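Local coordinates for phage tail sheath protein (Desulfitobacterium hafniense, PDB 3HXL), which probably forms, in many copies, the contractile sheath around the tail tube of a myovirus-like phage, at residues 130-138 / 158-169; 88-96 / 107-115. All blocks are in the same frame, centred on the assembly; numbering follows the deposited sequence.

Contact 1 of 2, residues 130-138 / 158-169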
loop_
_atom_site.group_PDB
_atom_site.type_symbol
_atom_site.label_atom_id
_atom_site.label_comp_id
_atom_site.label_asym_id
_atom_site.label_seq_id
_atom_site.Cartn_x
_atom_site.Cartn_y
_atom_site.Cartn_z
ATOM N N LYS A 130 -21.801 39.276 -20.735
ATOM C CA LYS A 130 -21.355 38.048 -20.090
ATOM C C LYS A 130 -19.879 38.111 -19.718
ATOM O O LYS A 130 -19.136 38.949 -20.227
ATOM C CB LYS A 130 -21.609 36.858 -21.013
ATOM C CG LYS A 130 -23.075 36.615 -21.305
ATOM C CD LYS A 130 -23.250 35.459 -22.268
ATOM C CE LYS A 130 -24.720 35.145 -22.475
ATOM N NZ LYS A 130 -25.367 34.789 -21.183
ATOM N N PHE A 131 -19.457 37.231 -18.820
ATOM C CA PHE A 131 -18.065 37.204 -18.397
ATOM C C PHE A 131 -17.470 35.821 -18.613
ATOM O O PHE A 131 -18.173 34.816 -18.541
ATOM C CB PHE A 131 -17.928 37.556 -16.909
ATOM C CG PHE A 131 -18.468 38.906 -16.542
ATOM C CD1 PHE A 131 -19.838 39.120 -16.445
ATOM C CD2 PHE A 131 -17.602 39.960 -16.264
ATOM C CE1 PHE A 131 -20.342 40.365 -16.075
ATOM C CE2 PHE A 131 -18.096 41.211 -15.894
ATOM C CZ PHE A 131 -19.469 41.412 -15.798
ATOM N N ASP A 132 -16.174 35.779 -18.889
ATOM C CA ASP A 132 -15.485 34.511 -19.062
ATOM C C ASP A 132 -14.689 34.283 -17.786
ATOM O O ASP A 132 -13.681 34.951 -17.552
ATOM C CB ASP A 132 -14.540 34.551 -20.269
ATOM C CG ASP A 132 -15.282 34.547 -21.594
ATOM O OD1 ASP A 132 -16.258 33.780 -21.737
ATOM O OD2 ASP A 132 -14.881 35.304 -22.501
ATOM N N VAL A 133 -15.158 33.360 -16.950
ATOM C CA VAL A 133 -14.478 33.057 -15.695
ATOM C C VAL A 133 -13.600 31.828 -15.886
ATOM O O VAL A 133 -14.092 30.714 -16.069
ATOM C CB VAL A 133 -15.487 32.794 -14.554
ATOM C CG1 VAL A 133 -14.746 32.597 -13.236
ATOM C CG2 VAL A 133 -16.453 33.958 -14.448
ATOM N N SER A 134 -12.293 32.043 -15.850
ATOM C CA SER A 134 -11.361 30.949 -16.042
ATOM C C SER A 134 -10.578 30.625 -14.779
ATOM O O SER A 134 -10.249 31.508 -13.982
ATOM C CB SER A 134 -10.407 31.284 -17.191
ATOM O OG SER A 134 -11.127 31.431 -18.404
ATOM N N THR A 135 -10.300 29.339 -14.600
ATOM C CA THR A 135 -9.542 28.869 -13.452
ATOM C C THR A 135 -8.189 28.408 -13.975
ATOM O O THR A 135 -8.108 27.502 -14.810
ATOM C CB THR A 135 -10.254 27.685 -12.756
ATOM O OG1 THR A 135 -11.577 28.082 -12.382
ATOM C CG2 THR A 135 -9.492 27.260 -11.509
ATOM N N LEU A 136 -7.129 29.050 -13.496
ATOM C CA LEU A 136 -5.779 28.709 -13.916
ATOM C C LEU A 136 -5.006 28.008 -12.816
ATOM O O LEU A 136 -5.133 28.339 -11.636
ATOM C CB LEU A 136 -5.009 29.965 -14.334
ATOM C CG LEU A 136 -5.243 30.538 -15.739
ATOM C CD1 LEU A 136 -6.703 30.872 -15.944
ATOM C CD2 LEU A 136 -4.375 31.773 -15.913
ATOM N N VAL A 137 -4.206 27.034 -13.226
ATOM C CA VAL A 137 -3.364 26.271 -12.315
ATOM C C VAL A 137 -1.968 26.298 -12.917
ATOM O O VAL A 137 -1.745 25.756 -14.001
ATOM C CB VAL A 137 -3.841 24.813 -12.196
ATOM C CG1 VAL A 137 -2.909 24.036 -11.282
ATOM C CG2 VAL A 137 -5.263 24.778 -11.654
ATOM N N ASP A 138 -1.036 26.929 -12.210
ATOM C CA ASP A 138 0.333 27.069 -12.693
ATOM C C ASP A 138 0.315 27.786 -14.038
ATOM O O ASP A 138 1.085 27.454 -14.938
ATOM C CB ASP A 138 1.018 25.708 -12.853
ATOM C CG ASP A 138 1.359 25.060 -11.524
ATOM O OD1 ASP A 138 1.710 25.789 -10.574
ATOM O OD2 ASP A 138 1.293 23.819 -11.438
ATOM N N TRP A 158 -11.327 22.118 -9.248
ATOM C CA TRP A 158 -10.322 22.854 -8.486
ATOM C C TRP A 158 -10.830 23.822 -7.429
ATOM O O TRP A 158 -10.209 23.968 -6.376
ATOM C CB TRP A 158 -9.411 23.616 -9.438
ATOM C CG TRP A 158 -8.592 22.728 -10.288
ATOM C CD1 TRP A 158 -8.898 22.265 -11.535
ATOM C CD2 TRP A 158 -7.315 22.183 -9.954
ATOM N NE1 TRP A 158 -7.878 21.465 -12.005
ATOM C CE2 TRP A 158 -6.894 21.400 -11.054
ATOM C CE3 TRP A 158 -6.481 22.286 -8.834
ATOM C CZ2 TRP A 158 -5.674 20.716 -11.062
ATOM C CZ3 TRP A 158 -5.267 21.607 -8.842
ATOM C CH2 TRP A 158 -4.875 20.834 -9.953
ATOM N N VAL A 159 -11.941 24.496 -7.711
ATOM C CA VAL A 159 -12.477 25.460 -6.758
ATOM C C VAL A 159 -13.993 25.464 -6.628
ATOM O O VAL A 159 -14.716 24.901 -7.455
ATOM C CB VAL A 159 -12.052 26.901 -7.116
ATOM C CG1 VAL A 159 -10.538 27.005 -7.157
ATOM C CG2 VAL A 159 -12.655 27.307 -8.454
ATOM N N ILE A 160 -14.450 26.119 -5.566
ATOM C CA ILE A 160 -15.866 26.271 -5.267
ATOM C C ILE A 160 -16.136 27.772 -5.304
ATOM O O ILE A 160 -15.394 28.552 -4.708
ATOM C CB ILE A 160 -16.215 25.744 -3.850
ATOM C CG1 ILE A 160 -15.900 24.247 -3.745
ATOM C CG2 ILE A 160 -17.680 26.010 -3.545
ATOM C CD1 ILE A 160 -16.733 23.372 -4.661
ATOM N N PHE A 161 -17.186 28.170 -6.011
ATOM C CA PHE A 161 -17.537 29.583 -6.114
ATOM C C PHE A 161 -18.588 29.936 -5.073
ATOM O O PHE A 161 -19.536 29.181 -4.856
ATOM C CB PHE A 161 -18.075 29.888 -7.512
ATOM C CG PHE A 161 -17.086 29.634 -8.609
ATOM C CD1 PHE A 161 -16.027 30.507 -8.822
ATOM C CD2 PHE A 161 -17.203 28.511 -9.419
ATOM C CE1 PHE A 161 -15.100 30.267 -9.832
ATOM C CE2 PHE A 161 -16.281 28.259 -10.434
ATOM C CZ PHE A 161 -15.228 29.137 -10.641
ATOM N N SER A 162 -18.416 31.081 -4.423
ATOM C CA SER A 162 -19.362 31.523 -3.405
ATOM C C SER A 162 -19.623 33.021 -3.523
ATOM O O SER A 162 -18.824 33.760 -4.100
ATOM C CB SER A 162 -18.831 31.198 -2.004
ATOM O OG SER A 162 -17.587 31.835 -1.766
ATOM N N GLY A 163 -20.745 33.460 -2.964
ATOM C CA GLY A 163 -21.099 34.865 -3.021
ATOM C C GLY A 163 -22.397 35.066 -3.769
ATOM O O GLY A 163 -23.042 34.104 -4.186
ATOM N N THR A 164 -22.788 36.321 -3.948
ATOM C CA THR A 164 -24.030 36.623 -4.647
ATOM C C THR A 164 -23.949 37.968 -5.357
ATOM O O THR A 164 -23.174 38.841 -4.968
ATOM C CB THR A 164 -25.219 36.638 -3.663
ATOM O OG1 THR A 164 -26.389 37.142 -4.322
ATOM C CG2 THR A 164 -24.899 37.503 -2.457
ATOM N N GLY A 165 -24.746 38.128 -6.409
ATOM C CA GLY A 165 -24.743 39.379 -7.141
ATOM C C GLY A 165 -23.964 39.356 -8.441
ATOM O O GLY A 165 -23.797 38.309 -9.067
ATOM N N ALA A 166 -23.469 40.522 -8.839
ATOM C CA ALA A 166 -22.732 40.660 -10.084
ATOM C C ALA A 166 -21.241 40.397 -9.973
ATOM O O ALA A 166 -20.629 40.565 -8.915
ATOM C CB ALA A 166 -22.962 42.048 -10.662
ATOM N N LEU A 167 -20.663 39.999 -11.097
ATOM C CA LEU A 167 -19.243 39.715 -11.178
ATOM C C LEU A 167 -18.461 40.981 -11.501
ATOM O O LEU A 167 -19.009 41.951 -12.031
ATOM C CB LEU A 167 -18.982 38.669 -12.261
ATOM C CG LEU A 167 -19.454 37.237 -11.979
ATOM C CD1 LEU A 167 -19.591 36.474 -13.291
ATOM C CD2 LEU A 167 -18.469 36.542 -11.043
ATOM N N THR A 168 -17.175 40.949 -11.171
ATOM C CA THR A 168 -16.246 42.047 -11.414
ATOM C C THR A 168 -15.026 41.452 -12.112
ATOM O O THR A 168 -14.585 40.358 -11.767
ATOM C CB THR A 168 -15.785 42.701 -10.090
ATOM O OG1 THR A 168 -16.856 43.475 -9.537
ATOM C CG2 THR A 168 -14.577 43.598 -10.326
ATOM N N GLU A 169 -14.481 42.171 -13.086
ATOM C CA GLU A 169 -13.317 41.688 -13.824
ATOM C C GLU A 169 -12.035 41.640 -13.003
ATOM O O GLU A 169 -11.925 42.267 -11.952
ATOM C CB GLU A 169 -13.063 42.560 -15.056
ATOM C CG GLU A 169 -14.008 42.322 -16.217
ATOM C CD GLU A 169 -13.587 43.088 -17.460
ATOM O OE1 GLU A 169 -13.566 44.337 -17.411
ATOM O OE2 GLU A 169 -13.270 42.440 -18.480
#
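Two CH-pi contacts mark the ends of the interface, L167 on F131 at one and V137 on W158 at the other. CB of L167 stands over the F131 ring, 4.2 Å from its centroid and 5° off the normal, while CD1 of L167 lies 4.1 Å from CD1 of F131, the two side chains running alongside each other with opposed headings. At the edge of the same ring CE2 meets CG of E169; the carboxylate of E169 turns elsewhere, to the backbone N of E123. At the far end CG2 of V137 sits over the six-membered ring of W158, 3.8 Å from its centroid. Both methyls of V137 lie against the same face of the indole: with CG1 anti to the backbone N (chi1 178°), that branch reaches CH2 of W158 at 4.0 Å and CG2 is left over the ring junction.

Mostly apolar contacts occupy the middle. The branches of V133 divide their contacts, CG1 lying 4.1 Å from CE1 of F161 and CG2 4.2 Å from CD1 of L167. T135 meets V159 tip to tip, OG1 to CG2, and turns its methyl CG2 to CB of W158.

No hydrogen bond crosses between the segments. The strand axes of 131-137 and 159-162 approach to 10.3 Å at 146°, a spacing for side chains between two sheets rather than for backbone pairing. The hydroxyl of T135, buried among carbons, has a weak hydrogen bond from ND2 of N156, and L119 and I117 of strand 117-123 join the same layer. The chemistry is that of a beta-sandwich interior: the four-stranded and three-stranded antiparallel sheets of this domain are held face to face by apolar contact, with aromatic rings taking methyl and methylene groups on their faces.

Contact 2 of 2, residues 88-96 / 107-115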
loop_
_atom_site.group_PDB
_atom_site.type_symbol
_atom_site.label_atom_id
_atom_site.label_comp_id
_atom_site.label_asym_id
_atom_site.label_seq_id
_atom_site.Cartn_x
_atom_site.Cartn_y
_atom_site.Cartn_z
ATOM N N TYR A 88 -3.795 7.263 2.003
ATOM C CA TYR A 88 -4.524 7.996 3.028
ATOM C C TYR A 88 -3.831 9.332 3.279
ATOM O O TYR A 88 -2.671 9.362 3.681
ATOM C CB TYR A 88 -4.545 7.170 4.310
ATOM C CG TYR A 88 -5.460 7.693 5.391
ATOM C CD1 TYR A 88 -6.805 7.329 5.429
ATOM C CD2 TYR A 88 -4.971 8.522 6.398
ATOM C CE1 TYR A 88 -7.643 7.770 6.455
ATOM C CE2 TYR A 88 -5.795 8.974 7.426
ATOM C CZ TYR A 88 -7.126 8.591 7.449
ATOM O OH TYR A 88 -7.935 9.009 8.477
ATOM N N ARG A 89 -4.524 10.437 3.020
ATOM C CA ARG A 89 -3.928 11.744 3.262
ATOM C C ARG A 89 -4.166 12.108 4.728
ATOM O O ARG A 89 -5.303 12.267 5.162
ATOM C CB ARG A 89 -4.536 12.816 2.359
ATOM C CG ARG A 89 -3.853 14.158 2.545
ATOM C CD ARG A 89 -4.584 15.305 1.861
ATOM N NE ARG A 89 -3.889 16.560 2.110
ATOM C CZ ARG A 89 -4.311 17.752 1.704
ATOM N NH1 ARG A 89 -5.441 17.867 1.016
ATOM N NH2 ARG A 89 -3.591 18.831 1.987
ATOM N N LEU A 90 -3.075 12.248 5.471
ATOM C CA LEU A 90 -3.108 12.532 6.905
ATOM C C LEU A 90 -3.478 13.946 7.332
ATOM O O LEU A 90 -3.867 14.162 8.478
ATOM C CB LEU A 90 -1.741 12.199 7.501
ATOM C CG LEU A 90 -1.226 10.760 7.393
ATOM C CD1 LEU A 90 0.282 10.775 7.472
ATOM C CD2 LEU A 90 -1.833 9.893 8.491
ATOM N N ASN A 91 -3.344 14.906 6.422
ATOM C CA ASN A 91 -3.617 16.304 6.732
ATOM C C ASN A 91 -4.697 16.926 5.858
ATOM O O ASN A 91 -4.752 16.682 4.648
ATOM C CB ASN A 91 -2.327 17.104 6.581
ATOM C CG ASN A 91 -1.779 17.055 5.165
ATOM O OD1 ASN A 91 -1.746 15.995 4.534
ATOM N ND2 ASN A 91 -1.338 18.197 4.664
ATOM N N ALA A 92 -5.554 17.729 6.485
ATOM C CA ALA A 92 -6.629 18.417 5.778
ATOM C C ALA A 92 -6.129 19.774 5.294
ATOM O O ALA A 92 -6.652 20.334 4.327
ATOM C CB ALA A 92 -7.828 18.599 6.698
ATOM N N GLY A 93 -5.114 20.297 5.975
ATOM C CA GLY A 93 -4.544 21.581 5.607
ATOM C C GLY A 93 -5.537 22.730 5.587
ATOM O O GLY A 93 -6.671 22.594 6.047
ATOM N N THR A 94 -5.100 23.871 5.060
ATOM C CA THR A 94 -5.954 25.054 4.962
ATOM C C THR A 94 -6.217 25.392 3.496
ATOM O O THR A 94 -5.294 25.427 2.681
ATOM C CB THR A 94 -5.303 26.276 5.645
ATOM O OG1 THR A 94 -5.139 26.012 7.044
ATOM C CG2 THR A 94 -6.178 27.512 5.471
ATOM N N LYS A 95 -7.483 25.643 3.175
ATOM C CA LYS A 95 -7.895 25.965 1.812
ATOM C C LYS A 95 -7.499 27.370 1.380
ATOM O O LYS A 95 -7.738 28.346 2.096
ATOM C CB LYS A 95 -9.415 25.804 1.679
ATOM C CG LYS A 95 -9.902 24.383 1.925
ATOM C CD LYS A 95 -11.412 24.273 1.822
ATOM C CE LYS A 95 -11.867 22.839 1.999
ATOM N NZ LYS A 95 -13.337 22.704 1.855
ATOM N N ALA A 96 -6.888 27.474 0.206
ATOM C CA ALA A 96 -6.500 28.776 -0.309
ATOM C C ALA A 96 -7.764 29.424 -0.852
ATOM O O ALA A 96 -8.730 28.734 -1.188
ATOM C CB ALA A 96 -5.469 28.627 -1.418
ATOM N N ALA A 107 -10.384 26.996 -2.801
ATOM C CA ALA A 107 -9.850 25.713 -3.247
ATOM C C ALA A 107 -10.754 24.572 -2.788
ATOM O O ALA A 107 -11.361 24.639 -1.717
ATOM C CB ALA A 107 -8.444 25.518 -2.696
ATOM N N LYS A 108 -10.840 23.523 -3.602
ATOM C CA LYS A 108 -11.672 22.370 -3.276
ATOM C C LYS A 108 -11.125 21.639 -2.053
ATOM O O LYS A 108 -11.885 21.169 -1.206
ATOM C CB LYS A 108 -11.732 21.408 -4.468
ATOM C CG LYS A 108 -12.685 20.234 -4.281
ATOM C CD LYS A 108 -12.752 19.384 -5.541
ATOM C CE LYS A 108 -13.730 18.225 -5.396
ATOM N NZ LYS A 108 -13.761 17.402 -6.639
ATOM N N TRP A 109 -9.801 21.542 -1.975
ATOM C CA TRP A 109 -9.135 20.869 -0.861
ATOM C C TRP A 109 -8.114 21.810 -0.232
ATOM O O TRP A 109 -7.597 22.711 -0.891
ATOM C CB TRP A 109 -8.410 19.597 -1.340
ATOM C CG TRP A 109 -9.302 18.559 -1.972
ATOM C CD1 TRP A 109 -9.220 18.070 -3.249
ATOM C CD2 TRP A 109 -10.417 17.894 -1.361
ATOM N NE1 TRP A 109 -10.216 17.148 -3.470
ATOM C CE2 TRP A 109 -10.966 17.024 -2.331
ATOM C CE3 TRP A 109 -11.010 17.956 -0.092
ATOM C CZ2 TRP A 109 -12.080 16.217 -2.066
ATOM C CZ3 TRP A 109 -12.116 17.154 0.170
ATOM C CH2 TRP A 109 -12.641 16.297 -0.814
ATOM N N GLY A 110 -7.834 21.605 1.051
ATOM C CA GLY A 110 -6.851 22.433 1.719
ATOM C C GLY A 110 -5.466 21.985 1.284
ATOM O O GLY A 110 -5.291 20.850 0.841
ATOM N N GLY A 111 -4.488 22.874 1.401
ATOM C CA GLY A 111 -3.133 22.537 1.010
ATOM C C GLY A 111 -2.466 23.677 0.272
ATOM O O GLY A 111 -3.135 24.607 -0.183
ATOM N N ALA A 112 -1.144 23.604 0.153
ATOM C CA ALA A 112 -0.365 24.628 -0.532
ATOM C C ALA A 112 -0.641 24.620 -2.032
ATOM O O ALA A 112 -0.358 25.593 -2.731
ATOM C CB ALA A 112 1.124 24.403 -0.275
ATOM N N ARG A 113 -1.190 23.518 -2.530
ATOM C CA ARG A 113 -1.488 23.412 -3.951
ATOM C C ARG A 113 -2.550 24.440 -4.339
ATOM O O ARG A 113 -2.639 24.851 -5.494
ATOM C CB ARG A 113 -1.955 21.993 -4.278
ATOM C CG ARG A 113 -2.294 21.744 -5.737
ATOM C CD ARG A 113 -1.198 22.214 -6.678
ATOM N NE ARG A 113 -1.288 21.527 -7.965
ATOM C CZ ARG A 113 -0.592 21.854 -9.048
ATOM N NH1 ARG A 113 0.255 22.873 -9.012
ATOM N NH2 ARG A 113 -0.740 21.155 -10.166
ATOM N N GLY A 114 -3.348 24.861 -3.364
ATOM C CA GLY A 114 -4.370 25.852 -3.638
ATOM C C GLY A 114 -3.770 27.192 -4.042
ATOM O O GLY A 114 -4.401 27.965 -4.764
ATOM N N ASN A 115 -2.551 27.475 -3.588
ATOM C CA ASN A 115 -1.909 28.741 -3.931
ATOM C C ASN A 115 -1.417 28.790 -5.380
ATOM O O ASN A 115 -0.954 29.831 -5.847
ATOM C CB ASN A 115 -0.739 29.037 -2.987
ATOM C CG ASN A 115 -1.151 29.059 -1.528
ATOM O OD1 ASN A 115 -2.174 29.649 -1.161
ATOM N ND2 ASN A 115 -0.346 28.426 -0.682
HETATM O O HOH W 1 -8.544 19.262 2.759
HETATM O O HOH W 2 -13.822 23.990 -0.663
HETATM O O HOH W 3 -6.037 24.876 -1.004
#
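The connection into the beta-sandwich domain, 88-96, runs beside the glycine-containing loop 107-115 that follows strand 103-107. R89 bridges them: its side chain, extended from CG to NE, ends with NH1 and NH2 both on O of G110, at 3.0 and 2.9 Å. The oxygen lies in the guanidinium plane, but both nitrogens approach from one face of the carbonyl plane. NH1 also binds O of G45, and a weak bond from NE to OD1 of N91 steadies the group.

Backbone bonds continue the join. N of G111 donates to O of T94 (170°), and N of A107 gives O of A96 a nearly straight bond of 2.9 Å. CA of G110 makes a CA-H...O approach of 3.4 Å to O of A92, backbone packed directly on backbone. CB of A96 presses on C of G114, and K95 lays its extended chain along A107 and K108. A water accepts from N of A96 and donates to O of W109 and O of G111.

An arginine and backbone bonds thus join linker to loop at a domain junction, where the chain leaves strand 84-89 of the mixed sheet for the beta-sandwich and is tied to the connection between strands 103-107 and 117-123.

Overall arrangement
Contact 2 lies at the base of the beta-sandwich domain, where the chain enters it, and contact 1 lies within the sandwich; their centres are about 20 Å apart. The two are in series along the chain and meet at one end. R113 is one joint: its NH1 forms a 2.8 Å salt bridge with OD2 of D138, and its NH2 packs 3.8 Å from CG1 of V137. D116 shares the charge of R113. A probable hydrogen bond of 2.9 Å from N of K108 to O of W158 adds a backbone tie. W44 touches both W109 and W158, so the indoles of the two contacts border one aromatic cluster.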